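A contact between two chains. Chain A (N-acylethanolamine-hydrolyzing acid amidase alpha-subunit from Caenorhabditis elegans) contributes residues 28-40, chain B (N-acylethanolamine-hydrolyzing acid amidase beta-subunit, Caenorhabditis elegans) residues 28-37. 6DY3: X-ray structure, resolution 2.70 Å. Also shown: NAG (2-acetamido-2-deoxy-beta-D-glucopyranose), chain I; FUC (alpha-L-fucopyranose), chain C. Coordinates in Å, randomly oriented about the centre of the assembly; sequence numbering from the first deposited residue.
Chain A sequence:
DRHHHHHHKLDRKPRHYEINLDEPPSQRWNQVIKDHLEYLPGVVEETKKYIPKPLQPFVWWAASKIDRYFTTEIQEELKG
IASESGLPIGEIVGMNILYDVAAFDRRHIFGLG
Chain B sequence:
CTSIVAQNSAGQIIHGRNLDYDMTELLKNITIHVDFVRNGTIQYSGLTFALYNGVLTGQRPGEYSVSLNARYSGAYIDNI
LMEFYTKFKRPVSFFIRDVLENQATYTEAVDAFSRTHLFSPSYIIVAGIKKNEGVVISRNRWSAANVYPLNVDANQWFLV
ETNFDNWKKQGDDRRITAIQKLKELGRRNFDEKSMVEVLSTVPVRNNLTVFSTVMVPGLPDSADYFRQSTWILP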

# COMPACT_ATOMS: atom_id res chain seq x y z
N ARG A 28 -5.94 -20.30 1.59
CA ARG A 28 -5.50 -19.52 0.44
C ARG A 28 -4.03 -19.13 0.54
O ARG A 28 -3.33 -19.07 -0.48
CB ARG A 28 -6.38 -18.28 0.30
CG ARG A 28 -7.82 -18.57 -0.07
CD ARG A 28 -8.66 -17.31 -0.04
NE ARG A 28 -10.06 -17.59 -0.31
CZ ARG A 28 -11.02 -16.66 -0.31
NH1 ARG A 28 -10.72 -15.39 -0.06
NH2 ARG A 28 -12.27 -17.00 -0.56
N TRP A 29 -3.55 -18.85 1.74
CA TRP A 29 -2.20 -18.36 1.94
C TRP A 29 -1.23 -19.46 2.37
O TRP A 29 -0.11 -19.15 2.78
CB TRP A 29 -2.20 -17.24 2.98
CG TRP A 29 -3.02 -16.06 2.57
CD1 TRP A 29 -4.31 -15.78 2.94
CD2 TRP A 29 -2.62 -15.01 1.68
NE1 TRP A 29 -4.72 -14.61 2.35
CE2 TRP A 29 -3.71 -14.12 1.57
CE3 TRP A 29 -1.44 -14.73 0.98
CZ2 TRP A 29 -3.65 -12.98 0.78
CZ3 TRP A 29 -1.39 -13.59 0.20
CH2 TRP A 29 -2.48 -12.73 0.11
N ASN A 30 -1.63 -20.73 2.25
CA ASN A 30 -0.79 -21.82 2.74
C ASN A 30 0.58 -21.79 2.07
O ASN A 30 1.61 -21.87 2.76
CB ASN A 30 -1.47 -23.16 2.48
CG ASN A 30 -2.77 -23.31 3.24
OD1 ASN A 30 -3.06 -22.55 4.16
ND2 ASN A 30 -3.57 -24.28 2.84
N GLN A 31 0.62 -21.69 0.75
CA GLN A 31 1.90 -21.76 0.04
C GLN A 31 2.77 -20.56 0.36
O GLN A 31 3.99 -20.70 0.51
CB GLN A 31 1.65 -21.88 -1.46
CG GLN A 31 2.83 -22.40 -2.24
CD GLN A 31 3.30 -23.76 -1.75
OE1 GLN A 31 2.53 -24.73 -1.75
NE2 GLN A 31 4.56 -23.84 -1.34
N VAL A 32 2.17 -19.37 0.44
CA VAL A 32 2.93 -18.17 0.80
C VAL A 32 3.59 -18.35 2.16
O VAL A 32 4.78 -18.08 2.33
CB VAL A 32 2.01 -16.94 0.77
CG1 VAL A 32 2.70 -15.72 1.37
CG2 VAL A 32 1.56 -16.64 -0.66
N ILE A 33 2.81 -18.80 3.15
CA ILE A 33 3.36 -18.98 4.50
C ILE A 33 4.43 -20.06 4.50
O ILE A 33 5.49 -19.91 5.11
CB ILE A 33 2.23 -19.30 5.49
CG1 ILE A 33 1.21 -18.15 5.57
CG2 ILE A 33 2.79 -19.61 6.88
CD1 ILE A 33 1.80 -16.81 5.97
N LYS A 34 4.17 -21.17 3.80
CA LYS A 34 5.13 -22.27 3.79
C LYS A 34 6.47 -21.83 3.20
O LYS A 34 7.53 -22.26 3.67
CB LYS A 34 4.55 -23.44 3.00
CG LYS A 34 5.42 -24.68 3.00
CD LYS A 34 4.84 -25.77 2.11
CE LYS A 34 5.74 -26.99 2.06
NZ LYS A 34 5.18 -28.06 1.20
N ASP A 35 6.44 -20.97 2.18
CA ASP A 35 7.68 -20.56 1.53
C ASP A 35 8.47 -19.55 2.34
O ASP A 35 9.69 -19.44 2.15
CB ASP A 35 7.37 -19.96 0.15
CG ASP A 35 6.86 -21.00 -0.83
OD1 ASP A 35 6.30 -20.59 -1.87
OD2 ASP A 35 7.01 -22.21 -0.57
N HIS A 36 7.83 -18.80 3.24
CA HIS A 36 8.52 -17.80 4.04
C HIS A 36 8.53 -18.16 5.53
O HIS A 36 8.83 -17.30 6.36
CB HIS A 36 7.88 -16.43 3.83
CG HIS A 36 7.83 -16.00 2.40
ND1 HIS A 36 6.82 -16.39 1.54
CD2 HIS A 36 8.67 -15.23 1.66
CE1 HIS A 36 7.03 -15.87 0.35
NE2 HIS A 36 8.15 -15.16 0.39
N LEU A 37 8.22 -19.41 5.87
CA LEU A 37 8.09 -19.79 7.27
C LEU A 37 9.36 -19.46 8.05
O LEU A 37 9.30 -19.21 9.26
CB LEU A 37 7.77 -21.28 7.37
CG LEU A 37 7.47 -21.84 8.76
CD1 LEU A 37 6.17 -21.27 9.29
CD2 LEU A 37 7.42 -23.36 8.71
N GLU A 38 10.51 -19.46 7.37
CA GLU A 38 11.78 -19.21 8.03
C GLU A 38 11.84 -17.80 8.62
O GLU A 38 12.44 -17.59 9.68
CB GLU A 38 12.91 -19.43 7.03
CG GLU A 38 14.30 -19.01 7.48
CD GLU A 38 15.27 -18.87 6.32
OE1 GLU A 38 14.90 -19.20 5.17
OE2 GLU A 38 16.42 -18.42 6.56
N TYR A 39 11.25 -16.83 7.93
CA TYR A 39 11.37 -15.43 8.32
C TYR A 39 10.25 -14.95 9.24
O TYR A 39 10.41 -13.91 9.88
CB TYR A 39 11.39 -14.54 7.07
CG TYR A 39 12.43 -14.92 6.05
CD1 TYR A 39 13.77 -14.67 6.28
CD2 TYR A 39 12.07 -15.54 4.86
CE1 TYR A 39 14.73 -15.01 5.34
CE2 TYR A 39 13.02 -15.89 3.92
CZ TYR A 39 14.35 -15.62 4.17
OH TYR A 39 15.30 -15.97 3.24
N LEU A 40 9.14 -15.68 9.32
CA LEU A 40 7.95 -15.13 9.96
C LEU A 40 8.16 -14.88 11.45
O LEU A 40 7.78 -13.80 11.93
CB LEU A 40 6.75 -16.05 9.71
CG LEU A 40 6.42 -16.32 8.24
CD1 LEU A 40 5.09 -17.05 8.12
CD2 LEU A 40 6.42 -15.04 7.40
C1 NAG I . 16.81 -11.70 4.88
C2 NAG I . 17.37 -10.42 5.53
C3 NAG I . 18.84 -10.59 5.92
C4 NAG I . 19.07 -11.89 6.68
C5 NAG I . 18.47 -13.06 5.91
C6 NAG I . 18.56 -14.39 6.62
C7 NAG I . 17.68 -9.27 3.39
C8 NAG I . 17.45 -8.01 2.61
N2 NAG I . 17.21 -9.28 4.64
O3 NAG I . 19.24 -9.49 6.73
O4 NAG I . 20.46 -12.12 6.88
O5 NAG I . 17.08 -12.81 5.71
O6 NAG I . 19.02 -14.26 7.96
O7 NAG I . 18.28 -10.23 2.91
C1 FUC C . 18.35 -15.09 8.95
C2 FUC C . 17.59 -14.10 9.89
C3 FUC C . 16.19 -14.60 10.27
C4 FUC C . 16.24 -16.09 10.54
C5 FUC C . 16.58 -16.83 9.25
C6 FUC C . 17.20 -18.21 9.51
O2 FUC C . 17.51 -12.78 9.35
O3 FUC C . 15.73 -13.95 11.46
O4 FUC C . 17.21 -16.37 11.53
O5 FUC C . 17.49 -16.09 8.37
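Chain B 28-37: KNITIHVDFV

The most unusual feature of this contact is a glycosylated asparagine lying flat against a tyrosine. N29(B) carries an N-linked sugar, its ND2 bonded to C1 of NAG at 1.4 Å, and the same side chain covers one face of the Y39(A) ring. N29(B) CB sits 3.7 Å from the centroid of that ring, only 4° off the ring normal, a CH-pi contact of nearly ideal geometry. The sugar carries the contact past the asparagine: Y39(A) CE1 lies 3.2 Å from O5 of NAG, and E38(A) OE2 comes within 3.1 Å of C6 of the fucose. Chain A thus packs against the root of the glycan as well as against protein.

Chain B enters through a type I turn from K28(B) to T31(B) and then extends as a strand that begins at T31(B) and continues past V37(B). Chain A answers with a helix starting at N30(A), with W29(A) at its N-cap, followed by residues of helical phi/psi. The two run in opposite senses: Y39(A) pairs with N29(B), H36(A) with I30(B), and V32(A) with I32(B), at CA separations of 7.3, 6.5 and 8.5 Å. The turn therefore meets the later part of the chain A stretch, and the strand runs back toward W29(A).

H36(A) is held by its own helix. Its ND1 donates to V32(A) O at 2.8 Å, almost linearly, and this bond ties the ring to the helix. H36(A) CD2 approaches N29(B) O at 3.3 Å, at the ring edge near its plane; H36(A) CE1 lies 3.6 Å from I32(B) CG2. A water links H36(A) NE2, at 3.3 Å, to T31(B) O, at 3.4 Å, through weak bonds. No direct hydrogen bond joins the two stretches.

The remainder is apolar packing along the strand: I32(B) and V34(B) point toward chain A, and H33(B) between them is out of reach. T31(B), which closes the turn and opens the strand, points away. I32(B) CD1 rests 3.6 Å from V32(A) CG1 and meets the edge of the W29(A) ring. The indole, reaching closer than its sideways CA-to-CB bond suggests, spans two strand residues farther on: W29(A) CZ3 is 4.1 Å from V34(B) CG2, and W29(A) CZ2 is 4.1 Å from F36(B) CE2. Nearer the turn, I30(B) CG2 packs 3.8 Å from Y39(A) CB. The rule is economical: W29(A) at the helix start reaches along the strand, V32(A) and H36(A) take I32(B), and the face of Y39(A) receives glycosylated N29(B).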

# COMPACT_ATOMS: atom_id res chain seq x y z
N LYS B 28 12.05 -7.12 3.20
CA LYS B 28 12.41 -7.46 1.83
C LYS B 28 12.29 -8.96 1.58
O LYS B 28 11.90 -9.39 0.48
CB LYS B 28 13.83 -7.00 1.52
CG LYS B 28 13.99 -5.49 1.45
CD LYS B 28 15.43 -5.10 1.16
CE LYS B 28 15.58 -3.60 1.02
NZ LYS B 28 17.01 -3.17 0.97
N ASN B 29 12.62 -9.77 2.58
CA ASN B 29 12.58 -11.22 2.45
C ASN B 29 11.17 -11.78 2.31
O ASN B 29 11.03 -12.96 1.98
CB ASN B 29 13.25 -11.87 3.65
CG ASN B 29 14.77 -11.80 3.60
OD1 ASN B 29 15.37 -11.81 2.53
ND2 ASN B 29 15.38 -11.73 4.76
N ILE B 30 10.13 -10.99 2.56
CA ILE B 30 8.77 -11.51 2.53
C ILE B 30 7.88 -10.67 1.62
O ILE B 30 6.65 -10.79 1.66
CB ILE B 30 8.18 -11.60 3.95
CG1 ILE B 30 8.13 -10.22 4.61
CG2 ILE B 30 9.01 -12.56 4.80
CD1 ILE B 30 7.32 -10.18 5.89
N THR B 31 8.49 -9.84 0.78
CA THR B 31 7.73 -9.07 -0.19
C THR B 31 7.34 -9.97 -1.36
O THR B 31 8.19 -10.65 -1.95
CB THR B 31 8.55 -7.88 -0.69
OG1 THR B 31 8.87 -7.02 0.40
CG2 THR B 31 7.77 -7.07 -1.73
N ILE B 32 6.05 -9.97 -1.70
CA ILE B 32 5.52 -10.86 -2.73
C ILE B 32 4.55 -10.09 -3.62
O ILE B 32 3.97 -9.08 -3.21
CB ILE B 32 4.82 -12.09 -2.10
CG1 ILE B 32 3.67 -11.65 -1.20
CG2 ILE B 32 5.83 -12.94 -1.32
CD1 ILE B 32 2.82 -12.78 -0.67
N HIS B 33 4.40 -10.56 -4.85
CA HIS B 33 3.37 -10.09 -5.76
C HIS B 33 2.29 -11.16 -5.86
O HIS B 33 2.59 -12.36 -5.93
CB HIS B 33 3.96 -9.79 -7.15
CG HIS B 33 2.93 -9.37 -8.15
ND1 HIS B 33 2.16 -10.27 -8.84
CD2 HIS B 33 2.54 -8.14 -8.58
CE1 HIS B 33 1.34 -9.63 -9.65
NE2 HIS B 33 1.55 -8.33 -9.51
N VAL B 34 1.04 -10.73 -5.84
CA VAL B 34 -0.10 -11.64 -5.74
C VAL B 34 -1.10 -11.33 -6.84
O VAL B 34 -1.40 -10.16 -7.11
CB VAL B 34 -0.77 -11.56 -4.36
CG1 VAL B 34 -2.10 -12.30 -4.36
CG2 VAL B 34 0.16 -12.12 -3.29
N ASP B 35 -1.60 -12.37 -7.49
CA ASP B 35 -2.75 -12.28 -8.39
C ASP B 35 -3.94 -12.96 -7.70
O ASP B 35 -3.88 -14.15 -7.39
CB ASP B 35 -2.46 -12.95 -9.73
CG ASP B 35 -1.79 -12.01 -10.72
OD1 ASP B 35 -1.10 -12.51 -11.64
OD2 ASP B 35 -1.93 -10.77 -10.59
N PHE B 36 -5.00 -12.19 -7.46
CA PHE B 36 -6.22 -12.72 -6.87
C PHE B 36 -7.12 -13.19 -8.00
O PHE B 36 -7.64 -12.38 -8.77
CB PHE B 36 -6.92 -11.66 -6.01
CG PHE B 36 -6.16 -11.28 -4.77
CD1 PHE B 36 -5.20 -10.28 -4.81
CD2 PHE B 36 -6.41 -11.92 -3.57
CE1 PHE B 36 -4.51 -9.93 -3.67
CE2 PHE B 36 -5.71 -11.56 -2.42
CZ PHE B 36 -4.76 -10.57 -2.47
N VAL B 37 -7.30 -14.51 -8.10
CA VAL B 37 -7.99 -15.12 -9.24
C VAL B 37 -9.31 -15.72 -8.77
O VAL B 37 -9.43 -16.21 -7.65
CB VAL B 37 -7.10 -16.18 -9.91
CG1 VAL B 37 -5.86 -15.53 -10.51
CG2 VAL B 37 -6.70 -17.26 -8.91
O HOH W 1 10.18 -13.35 -1.56